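Polyprenyl synthetase (Zymomonas mobilis subsp. mobilis, PDB 4KKM) probably catalyses the chain-elongating condensation of isoprenoid diphosphates, as a metal-dependent prenyltransferase of the FPP/GGPP synthase family. Local coordinates at residues K28-M31 and E32-Q36; R55-E58 and A59-A63; A90-V93 and G94-I97. One frame throughout, in Å; residues are numbered along the deposited sequence.

From the N terminus the chain runs first through interaction 1, on helix 24-45, then interaction 2, on the next helix, 54-64, and finally interaction 3, on helix 87-109. Each joins consecutive turns of one helix, so none closes a long loop; they follow in series, neither nesting nor crossing. Helix 71-80 links the first and third, since side chains from both rest on it, and L91 and M95 also pack on helix 24-45; the centres of interactions 1 and 3 lie about 14 Å apart. Interaction 2 stands farther out, its centre about 19 Å from that of interaction 3, where its helix meets helices 131-150 and 87-109 and the second subunit.

Interaction 1 of 3, residues K28-M31 and E32-Q36; sequences KTMM and EQVAQ
M30 and V34 meet one turn apart on helix 24-45, the first helix of this mainly helical isoprenoid synthase fold, and they mark its tightly packed side. CG of M30 lies 3.9 Å from CG2 of V34, an apolar contact in which the two side chains run at an angle to each other. The V34 branch that touches is the one beside its own backbone N (CG1 takes the position anti to that N, chi1 171°), and this also puts CG2 3.1 Å from O of M30. A long, flexible methionine and a compact branched valine suit this face, because M30, M31 and V34 all pack against helix 71-80, while M30 and M31 also reach Y307 and Y314, respectively, of helix 306-314.

The backbone beneath is regular alpha helix. E32, Q33, V34 and A35 each give their N-H to the carbonyl four residues earlier, and the bond from V34 N to M30 O is 2.8 Å and almost straight at 169°.

The other side is open to solvent and polar. T29 and Q33 lie next to each other and point the same way, the methyl CG2 of T29 standing 3.4 Å from NE2 of Q33. The hydroxyl of T29 turns back instead, to a weak hydrogen bond with the carbonyl of V25.

K28 and E32 form an i to i+4 salt bridge, the spacing at which a lysine and a glutamate can join on successive turns. The aliphatic part of E32 runs close to the backbone of K28, with CG 3.3 Å from O of K28. K28 extends up to CE and bends at its last torsion (chi4 -129°), bringing NZ to OE2 of E32 at 3.0 Å, nearly in line with the carboxylate C-O bond.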
loop_
_atom_site.group_PDB
_atom_site.type_symbol
_atom_site.label_atom_id
_atom_site.label_comp_id
_atom_site.label_asym_id
_atom_site.label_seq_id
_atom_site.Cartn_x
_atom_site.Cartn_y
_atom_site.Cartn_z
ATOM N N LYS B 28 -7.186 -24.292 -19.472
ATOM C CA LYS B 28 -7.708 -23.191 -20.278
ATOM C C LYS B 28 -9.083 -22.762 -19.778
ATOM O O LYS B 28 -9.375 -21.569 -19.682
ATOM C CB LYS B 28 -7.804 -23.582 -21.754
ATOM C CG LYS B 28 -8.066 -22.396 -22.678
ATOM C CD LYS B 28 -8.718 -22.816 -23.986
ATOM C CE LYS B 28 -8.588 -21.717 -25.031
ATOM N NZ LYS B 28 -9.889 -21.376 -25.676
ATOM N N THR B 29 -9.922 -23.743 -19.464
ATOM C CA THR B 29 -11.258 -23.471 -18.950
ATOM C C THR B 29 -11.194 -22.717 -17.624
ATOM O O THR B 29 -11.873 -21.705 -17.444
ATOM C CB THR B 29 -12.077 -24.767 -18.779
ATOM O OG1 THR B 29 -12.500 -25.235 -20.066
ATOM C CG2 THR B 29 -13.304 -24.515 -17.920
ATOM N N MET B 30 -10.368 -23.203 -16.704
ATOM C CA MET B 30 -10.197 -22.518 -15.425
ATOM C C MET B 30 -9.707 -21.084 -15.630
ATOM O O MET B 30 -10.174 -20.160 -14.965
ATOM C CB MET B 30 -9.249 -23.290 -14.496
ATOM C CG MET B 30 -8.949 -22.559 -13.183
ATOM S SD MET B 30 -7.867 -23.453 -12.041
ATOM C CE MET B 30 -9.078 -24.344 -11.073
ATOM N N MET B 31 -8.782 -20.901 -16.568
ATOM C CA MET B 31 -8.220 -19.578 -16.837
ATOM C C MET B 31 -9.283 -18.588 -17.305
ATOM O O MET B 31 -9.362 -17.466 -16.802
ATOM C CB MET B 31 -7.080 -19.665 -17.857
ATOM C CG MET B 31 -5.800 -20.264 -17.303
ATOM S SD MET B 31 -4.490 -20.476 -18.525
ATOM C CE MET B 31 -4.112 -18.771 -18.923
ATOM N N GLU B 32 -10.109 -19.013 -18.255
ATOM C CA GLU B 32 -11.183 -18.164 -18.764
ATOM C C GLU B 32 -12.201 -17.842 -17.671
ATOM O O GLU B 32 -12.733 -16.734 -17.612
ATOM C CB GLU B 32 -11.873 -18.831 -19.958
ATOM C CG GLU B 32 -10.947 -19.087 -21.139
ATOM C CD GLU B 32 -11.618 -19.860 -22.262
ATOM O OE1 GLU B 32 -12.721 -20.403 -22.040
ATOM O OE2 GLU B 32 -11.040 -19.926 -23.369
ATOM N N GLN B 33 -12.465 -18.817 -16.808
ATOM C CA GLN B 33 -13.383 -18.619 -15.690
ATOM C C GLN B 33 -12.825 -17.638 -14.663
ATOM O O GLN B 33 -13.524 -16.721 -14.225
ATOM C CB GLN B 33 -13.700 -19.949 -15.010
ATOM C CG GLN B 33 -14.995 -20.574 -15.475
ATOM C CD GLN B 33 -14.978 -22.092 -15.394
ATOM O OE1 GLN B 33 -14.304 -22.681 -14.543
ATOM N NE2 GLN B 33 -15.717 -22.736 -16.293
ATOM N N VAL B 34 -11.574 -17.850 -14.270
ATOM C CA VAL B 34 -10.915 -16.963 -13.312
ATOM C C VAL B 34 -10.875 -15.533 -13.853
ATOM O O VAL B 34 -11.143 -14.574 -13.125
ATOM C CB VAL B 34 -9.490 -17.454 -12.984
ATOM C CG1 VAL B 34 -8.729 -16.415 -12.174
ATOM C CG2 VAL B 34 -9.544 -18.782 -12.232
ATOM N N ALA B 35 -10.567 -15.400 -15.141
ATOM C CA ALA B 35 -10.541 -14.088 -15.790
ATOM C C ALA B 35 -11.891 -13.374 -15.677
ATOM O O ALA B 35 -11.954 -12.187 -15.345
ATOM C CB ALA B 35 -10.123 -14.222 -17.254
ATOM N N GLN B 36 -12.968 -14.105 -15.938
ATOM C CA GLN B 36 -14.308 -13.529 -15.859
ATOM C C GLN B 36 -14.669 -13.158 -14.423
ATOM O O GLN B 36 -15.251 -12.106 -14.172
ATOM C CB GLN B 36 -15.349 -14.496 -16.425
ATOM C CG GLN B 36 -15.320 -14.629 -17.942
ATOM C CD GLN B 36 -16.529 -15.374 -18.480
ATOM O OE1 GLN B 36 -17.448 -15.713 -17.733
ATOM N NE2 GLN B 36 -16.532 -15.634 -19.783
#

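Interaction 2 of 3, residues R55-E58 and A59-A63; sequences RLVE and AMRYA. With ACT (acetate ion), chain E.
L56 and M60 make the apolar part of this one-turn contact: CG of L56 sits 4.1 Å from SD of M60, the leucine branch point facing the thioether where the two chains pass at an angle. M60 places CG beside its own backbone N (chi1 -67°), which brings that CG within 3.3 Å of O of L56. Both residues are buried, where apolar side chains suit the interior: M60 packs on S137, A140 and L141 of helix 131-150, the small A59 also lies against S137, and in the second subunit A182 meets L56 and K174 meets M60.

V57 and R61 touch through CG1 of the valine and CD of the arginine, at the same 4.1 Å. Here the aliphatic stem of R61 serves as an apolar surface, while its guanidinium NH1 is held by the carbonyl of L46.

The backbone bonds belong to helix 54-64, an outer helix of the isoprenoid synthase fold. A59, M60, R61 and Y62 donate N-H to O of R55, L56, V57 and E58 in turn, at 2.8 to 2.9 Å.

The ionic contacts centre on R55, an exposed residue. Extended from its backbone (chi1 -174°), it forms a salt bridge through NH2 with D130. Its NH1 also donates to OXT of a bound acetate, probably from the crystallisation liquor; the oxygen lies at the edge of the guanidinium, near its plane, at 3.2 Å, and the bond is bent to 140°. The anion rests along the arginine stem, with OXT 3.5 Å from CB of R55.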
loop_
_atom_site.group_PDB
_atom_site.type_symbol
_atom_site.label_atom_id
_atom_site.label_comp_id
_atom_site.label_asym_id
_atom_site.label_seq_id
_atom_site.Cartn_x
_atom_site.Cartn_y
_atom_site.Cartn_z
ATOM N N ARG B 55 -12.346 10.328 -11.845
ATOM C CA ARG B 55 -11.221 9.989 -12.709
ATOM C C ARG B 55 -10.324 8.945 -12.061
ATOM O O ARG B 55 -9.875 8.004 -12.715
ATOM C CB ARG B 55 -10.413 11.244 -13.042
ATOM C CG ARG B 55 -9.291 11.026 -14.048
ATOM C CD ARG B 55 -8.587 12.346 -14.357
ATOM N NE ARG B 55 -7.691 12.255 -15.510
ATOM C CZ ARG B 55 -8.059 12.469 -16.769
ATOM N NH1 ARG B 55 -9.316 12.786 -17.057
ATOM N NH2 ARG B 55 -7.166 12.372 -17.745
ATOM N N LEU B 56 -10.065 9.116 -10.769
ATOM C CA LEU B 56 -9.241 8.161 -10.039
ATOM C C LEU B 56 -9.794 6.740 -10.161
ATOM O O LEU B 56 -9.083 5.803 -10.541
ATOM C CB LEU B 56 -9.156 8.556 -8.563
ATOM C CG LEU B 56 -8.575 7.467 -7.649
ATOM C CD1 LEU B 56 -7.085 7.244 -7.922
ATOM C CD2 LEU B 56 -8.805 7.821 -6.184
ATOM N N VAL B 57 -11.070 6.582 -9.844
ATOM C CA VAL B 57 -11.683 5.258 -9.866
ATOM C C VAL B 57 -11.796 4.726 -11.300
ATOM O O VAL B 57 -11.642 3.530 -11.540
ATOM C CB VAL B 57 -13.059 5.264 -9.150
ATOM C CG1 VAL B 57 -13.704 3.889 -9.195
ATOM C CG2 VAL B 57 -12.896 5.738 -7.707
ATOM N N GLU B 58 -12.051 5.608 -12.264
ATOM C CA GLU B 58 -12.082 5.153 -13.654
ATOM C C GLU B 58 -10.693 4.677 -14.101
ATOM O O GLU B 58 -10.583 3.721 -14.867
ATOM C CB GLU B 58 -12.667 6.220 -14.593
ATOM C CG GLU B 58 -14.178 6.344 -14.448
ATOM C CD GLU B 58 -14.786 7.450 -15.290
ATOM O OE1 GLU B 58 -14.042 8.351 -15.736
ATOM O OE2 GLU B 58 -16.016 7.413 -15.500
ATOM N N ALA B 59 -9.643 5.323 -13.587
ATOM C CA ALA B 59 -8.271 4.896 -13.857
ATOM C C ALA B 59 -7.978 3.541 -13.218
ATOM O O ALA B 59 -7.337 2.673 -13.828
ATOM C CB ALA B 59 -7.263 5.956 -13.363
ATOM N N MET B 60 -8.449 3.358 -11.992
ATOM C CA MET B 60 -8.282 2.082 -11.301
ATOM C C MET B 60 -8.985 0.970 -12.075
ATOM O O MET B 60 -8.436 -0.119 -12.259
ATOM C CB MET B 60 -8.819 2.160 -9.867
ATOM C CG MET B 60 -8.028 3.097 -8.946
ATOM S SD MET B 60 -8.855 3.408 -7.370
ATOM C CE MET B 60 -8.523 1.864 -6.488
ATOM N N ARG B 61 -10.199 1.254 -12.535
ATOM C CA ARG B 61 -10.969 0.266 -13.281
ATOM C C ARG B 61 -10.310 -0.048 -14.618
ATOM O O ARG B 61 -10.239 -1.205 -15.035
ATOM C CB ARG B 61 -12.404 0.761 -13.498
ATOM C CG ARG B 61 -13.248 0.773 -12.230
ATOM C CD ARG B 61 -14.574 1.507 -12.428
ATOM N NE ARG B 61 -15.450 0.811 -13.367
ATOM C CZ ARG B 61 -16.327 -0.130 -13.025
ATOM N NH1 ARG B 61 -16.462 -0.496 -11.758
ATOM N NH2 ARG B 61 -17.073 -0.713 -13.959
ATOM N N TYR B 62 -9.843 0.995 -15.297
ATOM C CA TYR B 62 -9.169 0.819 -16.576
ATOM C C TYR B 62 -7.969 -0.116 -16.448
ATOM O O TYR B 62 -7.737 -0.971 -17.307
ATOM C CB TYR B 62 -8.720 2.171 -17.129
ATOM C CG TYR B 62 -7.940 2.059 -18.415
ATOM C CD1 TYR B 62 -8.592 1.925 -19.637
ATOM C CD2 TYR B 62 -6.553 2.094 -18.412
ATOM C CE1 TYR B 62 -7.883 1.825 -20.814
ATOM C CE2 TYR B 62 -5.838 1.991 -19.581
ATOM C CZ TYR B 62 -6.506 1.861 -20.779
ATOM O OH TYR B 62 -5.791 1.759 -21.946
ATOM N N ALA B 63 -7.206 0.046 -15.374
ATOM C CA ALA B 63 -6.010 -0.765 -15.156
ATOM C C ALA B 63 -6.358 -2.178 -14.720
ATOM O O ALA B 63 -5.758 -3.141 -15.195
ATOM C CB ALA B 63 -5.121 -0.115 -14.101
HETATM C C ACT E . -13.258 12.687 -16.357
HETATM O O ACT E . -13.383 12.536 -17.597
HETATM O OXT ACT E . -12.231 12.189 -15.822
HETATM C CH3 ACT E . -14.296 13.421 -15.559
#

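Interaction 3 of 3, residues A90-V93 and G94-I97; sequences ALRV and GMAI
Two torsion patterns bring R92 and M95 together on a buried part of helix 87-109, in the all-alpha isoprenoid synthase fold. R92 carries CG beside its backbone N (chi1 -65°) and bends at chi3, whereas M95 sends CG opposite its own N (chi1 174°) and bends at its last torsion (chi3 55°), which turns the methyl back toward the arginine. The two side chains therefore run next to each other in the same direction, and CE of M95 lies over one face of the R92 guanidinium.

An unbranched methionine suits this place: its methyl can lie on the flat guanidinium without competing for the N-H groups around the rim. NH2 of R92 donates to OE1 of Q45 on helix 24-45, with a long, weak ion pair to E151. M95 itself packs on F42 and Q45, and I148 of helix 131-150 touches R92, M95 and the small A96.

In the backbone the helix is held by four i to i+4 bonds, from G94, M95, A96 and I97 to O of A90, L91, R92 and V93, the shortest being M95 N to L91 O at 2.8 Å. G94, with no side chain to fit, suits a spot close to the carbonyls of A90 and L91. Toward helix 208-221 two beta-branched residues pack, V93 on A217 and I97 on L210, F213 and C214; CG2 of I97 comes 3.7 Å from O of V93. CB of A96 is 3.4 Å from O of V93.

Over the guanidinium face, the methyl sits nearest one end: CE of M95 is 3.5 Å from NH2 of R92 and 3.7 Å from CZ of R92.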
loop_
_atom_site.group_PDB
_atom_site.type_symbol
_atom_site.label_atom_id
_atom_site.label_comp_id
_atom_site.label_asym_id
_atom_site.label_seq_id
_atom_site.Cartn_x
_atom_site.Cartn_y
_atom_site.Cartn_z
ATOM N N ALA B 90 -11.414 -17.666 -2.076
ATOM C CA ALA B 90 -10.164 -17.824 -2.820
ATOM C C ALA B 90 -10.044 -16.781 -3.929
ATOM O O ALA B 90 -8.991 -16.162 -4.104
ATOM C CB ALA B 90 -10.060 -19.237 -3.398
ATOM N N LEU B 91 -11.132 -16.573 -4.664
ATOM C CA LEU B 91 -11.146 -15.562 -5.716
ATOM C C LEU B 91 -10.896 -14.148 -5.182
ATOM O O LEU B 91 -10.225 -13.346 -5.832
ATOM C CB LEU B 91 -12.465 -15.609 -6.495
ATOM C CG LEU B 91 -12.592 -16.723 -7.540
ATOM C CD1 LEU B 91 -14.048 -16.876 -7.978
ATOM C CD2 LEU B 91 -11.686 -16.432 -8.730
ATOM N N ARG B 92 -11.434 -13.837 -4.006
ATOM C CA ARG B 92 -11.229 -12.510 -3.416
ATOM C C ARG B 92 -9.771 -12.297 -3.005
ATOM O O ARG B 92 -9.233 -11.195 -3.126
ATOM C CB ARG B 92 -12.151 -12.293 -2.210
ATOM C CG ARG B 92 -13.639 -12.262 -2.552
ATOM C CD ARG B 92 -14.455 -11.588 -1.451
ATOM N NE ARG B 92 -14.044 -10.197 -1.293
ATOM C CZ ARG B 92 -14.459 -9.195 -2.066
ATOM N NH1 ARG B 92 -15.324 -9.418 -3.049
ATOM N NH2 ARG B 92 -14.007 -7.965 -1.850
ATOM N N VAL B 93 -9.140 -13.353 -2.504
ATOM C CA VAL B 93 -7.707 -13.295 -2.224
ATOM C C VAL B 93 -6.962 -13.109 -3.544
ATOM O O VAL B 93 -5.986 -12.364 -3.617
ATOM C CB VAL B 93 -7.216 -14.560 -1.478
ATOM C CG1 VAL B 93 -5.670 -14.571 -1.326
ATOM C CG2 VAL B 93 -7.922 -14.686 -0.119
ATOM N N GLY B 94 -7.445 -13.772 -4.589
ATOM C CA GLY B 94 -6.913 -13.565 -5.922
ATOM C C GLY B 94 -7.026 -12.102 -6.328
ATOM O O GLY B 94 -6.075 -11.527 -6.859
ATOM N N MET B 95 -8.175 -11.484 -6.070
ATOM C CA MET B 95 -8.321 -10.059 -6.386
ATOM C C MET B 95 -7.294 -9.218 -5.632
ATOM O O MET B 95 -6.695 -8.304 -6.200
ATOM C CB MET B 95 -9.731 -9.535 -6.093
ATOM C CG MET B 95 -9.860 -8.019 -6.291
ATOM S SD MET B 95 -11.564 -7.419 -6.392
ATOM C CE MET B 95 -12.247 -8.066 -4.864
ATOM N N ALA B 96 -7.096 -9.536 -4.355
ATOM C CA ALA B 96 -6.152 -8.798 -3.518
ATOM C C ALA B 96 -4.728 -8.828 -4.077
ATOM O O ALA B 96 -4.070 -7.789 -4.137
ATOM C CB ALA B 96 -6.176 -9.326 -2.080
ATOM N N ILE B 97 -4.242 -10.004 -4.481
ATOM C CA ILE B 97 -2.880 -10.089 -5.012
ATOM C C ILE B 97 -2.815 -9.387 -6.362
ATOM O O ILE B 97 -1.800 -8.782 -6.720
ATOM C CB ILE B 97 -2.332 -11.563 -5.092
ATOM C CG1 ILE B 97 -0.853 -11.584 -5.509
ATOM C CG2 ILE B 97 -3.158 -12.423 -6.046
ATOM C CD1 ILE B 97 0.050 -10.807 -4.564
#